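Local coordinates for protein 2-dehydropantoate 2-reductase (Enterococcus faecium, PDB 3WFJ) that probably catalyses the NADPH-dependent reduction of ketopantoate to (R)-pantoate, a step towards pantothenate, at residues Val100-Asn105 with Ile122-Thr127; Met18-Gly23 with Val53-Pro58. All coordinates share one frame; numbering follows the deposited sequence.

Contact 1. Residues Val100-Asn105 with Ile122-Thr127. With NAD (nicotinamide-adenine-dinucleotide), chain I.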
loop_
_atom_site.group_PDB
_atom_site.type_symbol
_atom_site.label_atom_id
_atom_site.label_comp_id
_atom_site.label_asym_id
_atom_site.label_seq_id
_atom_site.Cartn_x
_atom_site.Cartn_y
_atom_site.Cartn_z
ATOM N N VAL A 100 -1.643 35.658 -13.384
ATOM C CA VAL A 100 -1.572 34.198 -13.397
ATOM C C VAL A 100 -2.433 33.458 -12.324
ATOM O O VAL A 100 -2.313 33.767 -11.166
ATOM C CB VAL A 100 -0.096 33.775 -13.359
ATOM C CG1 VAL A 100 0.014 32.312 -13.777
ATOM C CG2 VAL A 100 0.687 34.634 -14.345
ATOM N N LEU A 101 -3.245 32.485 -12.756
ATOM C CA LEU A 101 -4.077 31.681 -11.877
ATOM C C LEU A 101 -3.741 30.211 -11.897
ATOM O O LEU A 101 -3.802 29.513 -12.961
ATOM C CB LEU A 101 -5.528 31.831 -12.253
ATOM C CG LEU A 101 -6.579 31.086 -11.437
ATOM C CD1 LEU A 101 -6.443 31.337 -9.942
ATOM C CD2 LEU A 101 -7.977 31.467 -11.904
ATOM N N CYS A 102 -3.441 29.692 -10.700
ATOM C CA CYS A 102 -3.292 28.249 -10.480
ATOM C C CYS A 102 -4.524 27.645 -9.789
ATOM O O CYS A 102 -4.923 28.124 -8.723
ATOM C CB CYS A 102 -2.054 28.014 -9.611
ATOM S SG CYS A 102 -1.510 26.317 -9.557
ATOM N N LEU A 103 -5.063 26.557 -10.359
ATOM C CA LEU A 103 -6.184 25.773 -9.771
ATOM C C LEU A 103 -5.934 24.260 -9.677
ATOM O O LEU A 103 -6.847 23.507 -9.385
ATOM C CB LEU A 103 -7.444 26.015 -10.585
ATOM C CG LEU A 103 -7.961 27.428 -10.558
ATOM C CD1 LEU A 103 -9.249 27.570 -11.376
ATOM C CD2 LEU A 103 -8.211 27.888 -9.158
ATOM N N LEU A 104 -4.744 23.828 -10.079
ATOM C CA LEU A 104 -4.136 22.568 -9.726
ATOM C C LEU A 104 -4.417 22.048 -8.340
ATOM O O LEU A 104 -4.639 22.801 -7.400
ATOM C CB LEU A 104 -2.676 22.858 -9.764
ATOM C CG LEU A 104 -1.837 22.880 -11.035
ATOM C CD1 LEU A 104 -1.478 21.439 -11.333
ATOM C CD2 LEU A 104 -2.547 23.529 -12.214
ATOM N N ASN A 105 -4.304 20.724 -8.180
ATOM C CA ASN A 105 -4.826 19.982 -6.991
ATOM C C ASN A 105 -3.818 19.706 -5.894
ATOM O O ASN A 105 -4.182 19.206 -4.784
ATOM C CB ASN A 105 -5.455 18.651 -7.408
ATOM C CG ASN A 105 -6.911 18.641 -7.240
ATOM O OD1 ASN A 105 -7.469 19.373 -6.421
ATOM N ND2 ASN A 105 -7.587 17.822 -7.986
ATOM N N ILE A 122 0.033 36.716 -9.059
ATOM C CA ILE A 122 -0.238 35.284 -8.875
ATOM C C ILE A 122 -1.480 35.058 -8.007
ATOM O O ILE A 122 -1.588 35.659 -6.938
ATOM C CB ILE A 122 0.908 34.602 -8.154
ATOM C CG1 ILE A 122 2.181 34.769 -8.932
ATOM C CG2 ILE A 122 0.601 33.128 -7.946
ATOM C CD1 ILE A 122 3.453 34.369 -8.185
ATOM N N TYR A 123 -2.375 34.169 -8.436
ATOM C CA TYR A 123 -3.585 33.854 -7.691
ATOM C C TYR A 123 -3.746 32.340 -7.612
ATOM O O TYR A 123 -3.780 31.693 -8.664
ATOM C CB TYR A 123 -4.802 34.484 -8.415
ATOM C CG TYR A 123 -4.710 35.996 -8.569
ATOM C CD1 TYR A 123 -3.826 36.555 -9.527
ATOM C CD2 TYR A 123 -5.447 36.874 -7.743
ATOM C CE1 TYR A 123 -3.689 37.908 -9.668
ATOM C CE2 TYR A 123 -5.326 38.226 -7.889
ATOM C CZ TYR A 123 -4.443 38.746 -8.858
ATOM O OH TYR A 123 -4.235 40.107 -9.040
ATOM N N ILE A 124 -3.747 31.752 -6.405
ATOM C CA ILE A 124 -3.796 30.228 -6.241
ATOM C C ILE A 124 -5.141 29.836 -5.782
ATOM O O ILE A 124 -5.869 30.645 -5.183
ATOM C CB ILE A 124 -2.857 29.555 -5.211
ATOM C CG1 ILE A 124 -2.249 30.524 -4.238
ATOM C CG2 ILE A 124 -1.741 28.804 -5.892
ATOM C CD1 ILE A 124 -3.241 30.846 -3.154
ATOM N N GLY A 125 -5.498 28.596 -6.063
ATOM C CA GLY A 125 -6.821 28.149 -5.684
ATOM C C GLY A 125 -7.052 26.680 -5.968
ATOM O O GLY A 125 -6.138 25.965 -6.335
ATOM N N ASN A 126 -8.339 26.360 -5.931
ATOM C CA ASN A 126 -8.908 25.087 -5.976
ATOM C C ASN A 126 -10.048 25.176 -6.873
ATOM O O ASN A 126 -10.741 26.174 -6.828
ATOM C CB ASN A 126 -9.561 24.800 -4.575
ATOM C CG ASN A 126 -8.604 24.202 -3.604
ATOM O OD1 ASN A 126 -7.755 23.479 -4.029
ATOM N ND2 ASN A 126 -8.759 24.440 -2.321
ATOM N N THR A 127 -10.466 24.016 -7.385
ATOM C CA THR A 127 -11.814 23.871 -7.983
ATOM C C THR A 127 -12.424 22.518 -7.612
ATOM O O THR A 127 -11.692 21.555 -7.342
ATOM C CB THR A 127 -11.766 23.987 -9.512
ATOM O OG1 THR A 127 -13.078 23.854 -10.055
ATOM C CG2 THR A 127 -10.885 22.947 -10.098
HETATM P PA NAD I . -5.273 15.858 -17.740
HETATM O O1A NAD I . -4.088 14.871 -17.621
HETATM O O2A NAD I . -6.669 15.291 -18.122
HETATM O O5B NAD I . -4.801 16.955 -18.807
HETATM C C5B NAD I . -3.622 17.712 -18.397
HETATM C C4B NAD I . -2.467 17.579 -19.376
HETATM O O4B NAD I . -2.045 16.199 -19.534
HETATM C C3B NAD I . -2.836 18.091 -20.757
HETATM O O3B NAD I . -1.645 18.565 -21.393
HETATM C C2B NAD I . -3.118 16.845 -21.480
HETATM O O2B NAD I . -2.945 17.228 -22.839
HETATM C C1B NAD I . -2.017 15.928 -20.900
HETATM N N9A NAD I . -2.346 14.570 -21.276
HETATM C C8A NAD I . -3.486 13.965 -20.974
HETATM N N7A NAD I . -3.579 12.767 -21.599
HETATM C C5A NAD I . -2.453 12.622 -22.336
HETATM C C6A NAD I . -1.899 11.586 -23.228
HETATM N N6A NAD I . -2.588 10.479 -23.398
HETATM N N1A NAD I . -0.724 11.742 -23.826
HETATM C C2A NAD I . -0.053 12.872 -23.556
HETATM N N3A NAD I . -0.508 13.886 -22.784
HETATM C C4A NAD I . -1.675 13.822 -22.136
HETATM O O3 NAD I . -5.086 16.549 -16.194
HETATM P PN NAD I . -6.361 17.207 -15.511
HETATM O O1N NAD I . -7.705 16.572 -15.434
HETATM O O2N NAD I . -6.569 18.106 -16.730
HETATM O O5D NAD I . -5.925 18.030 -14.146
HETATM C C5D NAD I . -5.331 19.320 -14.138
HETATM C C4D NAD I . -5.021 19.567 -12.742
HETATM O O4D NAD I . -6.295 19.891 -12.256
HETATM C C3D NAD I . -4.556 18.294 -11.977
HETATM O O3D NAD I . -3.546 18.643 -11.028
HETATM C C2D NAD I . -5.766 17.800 -11.224
HETATM O O2D NAD I . -5.451 17.425 -9.950
HETATM C C1D NAD I . -6.652 19.043 -11.140
HETATM N N1N NAD I . -8.050 18.580 -11.202
HETATM C C2N NAD I . -8.472 17.687 -12.136
HETATM C C3N NAD I . -9.763 17.298 -12.050
HETATM C C7N NAD I . -10.453 16.396 -13.073
HETATM O O7N NAD I . -11.674 16.114 -12.989
HETATM N N7N NAD I . -9.861 16.005 -14.204
HETATM C C4N NAD I . -10.583 17.832 -11.020
HETATM C C5N NAD I . -10.100 18.699 -10.067
HETATM C C6N NAD I . -8.805 19.110 -10.229
HETATM O O HOH W 1 -8.178 22.250 -7.420
#
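L101 carries its CG anti to the backbone N (chi1 -179°), and with chi2 at 52° this brings CD1 towards the neighbouring strand to meet Y123 CB at 3.9 Å. Y123 keeps CG beside its own N (chi1 -59°), a turn that sets the ring edge, in plane, against V100 O, 3.6 Å from Y123 CD1. Both side chains lie on one face of the sheet, and beneath them the strands run parallel: Y123 N donates to V100 O at 2.8 Å, and C102 N to Y123 O at 2.9 Å. On the other face the small C102 packs CB against I124 CG2 at 3.8 Å. G125, without a side chain, lets L103 CD2 lie over the backbone, 3.6 Å from N126 N. These are neighbouring strands of the Rossmann-type sheet, joined through helix 110-116. After L103 the two chains separate, and a water fills in: it donates to L103 O and N105 OD1 and accepts from T127 N at 2.9 Å. N105 OD1 also receives K187 NZ. N105 belongs to the NAD site; its ND2 lies at the nicotinamide ribose, though details there are doubtful, consistent with the water and K187 holding the amide beside the cofactor.

Contact 2. Residues Met18-Gly23 with Val53-Pro58; sequences MLHQSG and VEAKLP
H20 and L57 cross obliquely, the leucine meeting the imidazole near its root. H20 has CG anti to the backbone N (chi1 179°), a torsion that extends the ring from the helix towards 53-58. L57 CD2 lies against H20 CB at 3.4 Å and against the near ring atoms as well, while L57 CG sits 4.2 Å above one ring face, offset towards the rim. A branched aliphatic side chain suits this place, since it must pack against the base of the ring and still turn inwards: L57 also touches V26 and L28 of strand 25-30, and H20 shares V26 with it. Farther out, the ring passes A55, whose CB is 4.2 Å from H20 CE1; the small methyl allows the imidazole to lie near the backbone, with H20 NE2 4.1 Å from K56 O, too long for a hydrogen bond.

The helix is 10-21, the first of the Rossmann-type domain, and it ends in a Schellman motif: N24 N bonds to L19 O and G23 N, weakly, to H20 O. G23 is the C-prime residue, at a positive phi (102°) that glycine adopts readily. Across from it, 53-55 is a weakly bonded edge strand paired with 44-47, and P58 leads into strand 59-61 at the margin of the main sheet.

Next to H20 in the helix, Q21 sends its amide outwards to V53, where Q21 NE2 comes within 4.2 Å of V53 CG2; the long polar side chain fits an exposed position, and it also touches F48. K56 turns away from the helix, its NZ bonded to E41 O.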
loop_
_atom_site.group_PDB
_atom_site.type_symbol
_atom_site.label_atom_id
_atom_site.label_comp_id
_atom_site.label_asym_id
_atom_site.label_seq_id
_atom_site.Cartn_x
_atom_site.Cartn_y
_atom_site.Cartn_z
ATOM N N MET A 18 -15.849 27.001 -21.453
ATOM C CA MET A 18 -16.868 27.857 -20.822
ATOM C C MET A 18 -16.523 29.362 -20.882
ATOM O O MET A 18 -17.400 30.208 -20.930
ATOM C CB MET A 18 -17.110 27.377 -19.374
ATOM C CG MET A 18 -17.608 25.913 -19.319
ATOM S SD MET A 18 -17.802 25.272 -17.668
ATOM C CE MET A 18 -18.899 26.457 -16.911
ATOM N N LEU A 19 -15.238 29.667 -20.943
ATOM C CA LEU A 19 -14.765 31.033 -21.123
ATOM C C LEU A 19 -14.885 31.541 -22.589
ATOM O O LEU A 19 -15.247 32.693 -22.830
ATOM C CB LEU A 19 -13.314 31.141 -20.728
ATOM C CG LEU A 19 -13.004 30.941 -19.258
ATOM C CD1 LEU A 19 -11.543 30.527 -19.093
ATOM C CD2 LEU A 19 -13.309 32.201 -18.460
ATOM N N HIS A 20 -14.654 30.669 -23.554
ATOM C CA HIS A 20 -15.025 30.953 -24.956
ATOM C C HIS A 20 -16.543 31.056 -25.213
ATOM O O HIS A 20 -16.985 31.678 -26.166
ATOM C CB HIS A 20 -14.442 29.829 -25.827
ATOM C CG HIS A 20 -14.735 29.939 -27.291
ATOM N ND1 HIS A 20 -15.868 29.413 -27.869
ATOM C CD2 HIS A 20 -13.981 30.424 -28.308
ATOM C CE1 HIS A 20 -15.810 29.577 -29.179
ATOM N NE2 HIS A 20 -14.669 30.179 -29.470
ATOM N N GLN A 21 -17.326 30.326 -24.447
ATOM C CA GLN A 21 -18.753 30.191 -24.726
ATOM C C GLN A 21 -19.425 31.439 -24.276
ATOM O O GLN A 21 -20.341 31.894 -24.922
ATOM C CB GLN A 21 -19.334 29.010 -23.977
ATOM C CG GLN A 21 -20.380 28.231 -24.697
ATOM C CD GLN A 21 -20.408 26.808 -24.190
ATOM O OE1 GLN A 21 -20.445 26.570 -22.975
ATOM N NE2 GLN A 21 -20.321 25.858 -25.098
ATOM N N SER A 22 -18.959 32.006 -23.179
ATOM C CA SER A 22 -19.491 33.282 -22.721
ATOM C C SER A 22 -18.854 34.478 -23.441
ATOM O O SER A 22 -19.123 35.612 -23.108
ATOM C CB SER A 22 -19.217 33.412 -21.233
ATOM O OG SER A 22 -17.836 33.246 -21.008
ATOM N N GLY A 23 -17.933 34.224 -24.369
ATOM C CA GLY A 23 -17.416 35.284 -25.220
ATOM C C GLY A 23 -16.045 35.864 -24.909
ATOM O O GLY A 23 -15.736 36.968 -25.329
ATOM N N VAL A 53 -21.424 19.261 -27.463
ATOM C CA VAL A 53 -21.054 20.523 -28.185
ATOM C C VAL A 53 -19.583 20.729 -28.622
ATOM O O VAL A 53 -18.617 20.145 -28.048
ATOM C CB VAL A 53 -21.557 21.832 -27.429
ATOM C CG1 VAL A 53 -23.047 22.083 -27.699
ATOM C CG2 VAL A 53 -21.306 21.817 -25.913
ATOM N N GLU A 54 -19.440 21.551 -29.677
ATOM C CA GLU A 54 -18.170 21.738 -30.422
ATOM C C GLU A 54 -17.713 23.185 -30.392
ATOM O O GLU A 54 -18.503 24.097 -30.227
ATOM C CB GLU A 54 -18.326 21.288 -31.893
ATOM C CG GLU A 54 -17.025 20.880 -32.646
ATOM C CD GLU A 54 -17.177 20.496 -34.176
ATOM O OE1 GLU A 54 -16.296 20.837 -35.042
ATOM O OE2 GLU A 54 -18.160 19.791 -34.540
ATOM N N ALA A 55 -16.431 23.403 -30.546
ATOM C CA ALA A 55 -15.918 24.749 -30.635
ATOM C C ALA A 55 -14.536 24.664 -31.222
ATOM O O ALA A 55 -13.692 23.886 -30.771
ATOM C CB ALA A 55 -15.849 25.414 -29.266
ATOM N N LYS A 56 -14.269 25.500 -32.202
ATOM C CA LYS A 56 -12.928 25.602 -32.701
ATOM C C LYS A 56 -12.159 26.730 -31.888
ATOM O O LYS A 56 -12.418 27.942 -32.009
ATOM C CB LYS A 56 -12.993 25.777 -34.224
ATOM C CG LYS A 56 -11.747 25.283 -34.919
ATOM C CD LYS A 56 -11.975 24.893 -36.367
ATOM C CE LYS A 56 -10.668 24.456 -37.018
ATOM N NZ LYS A 56 -10.904 23.677 -38.263
ATOM N N LEU A 57 -11.335 26.289 -30.944
ATOM C CA LEU A 57 -10.573 27.200 -30.081
ATOM C C LEU A 57 -9.219 27.218 -30.601
ATOM O O LEU A 57 -8.768 26.201 -31.101
ATOM C CB LEU A 57 -10.500 26.709 -28.651
ATOM C CG LEU A 57 -11.853 26.732 -27.917
ATOM C CD1 LEU A 57 -12.176 25.367 -27.327
ATOM C CD2 LEU A 57 -11.903 27.813 -26.839
ATOM N N PRO A 58 -8.593 28.392 -30.603
ATOM C CA PRO A 58 -7.239 28.473 -31.110
ATOM C C PRO A 58 -6.369 27.668 -30.156
ATOM O O PRO A 58 -6.614 27.691 -28.961
ATOM C CB PRO A 58 -6.900 29.962 -31.043
ATOM C CG PRO A 58 -8.126 30.693 -30.612
ATOM C CD PRO A 58 -9.226 29.716 -30.408
#

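From the N terminus, the chain first runs through helix 10-21, whose last turn meets 53-58 in contact 2; this closes a loop of 29 residues holding strand 25-30, helix 33-42 and strand 44-47. Contact 1 opens only afterwards, between 100-105 and 122-127, and closes a shorter loop of 16 residues around helix 110-116. The two are therefore in series and neither nest nor cross. Contact 2 joins the first helix to the edge of a small sheet at the rim of the domain, whereas contact 1 pairs two inner strands of the main sheet. Their centres are 21 Å apart and they do not touch.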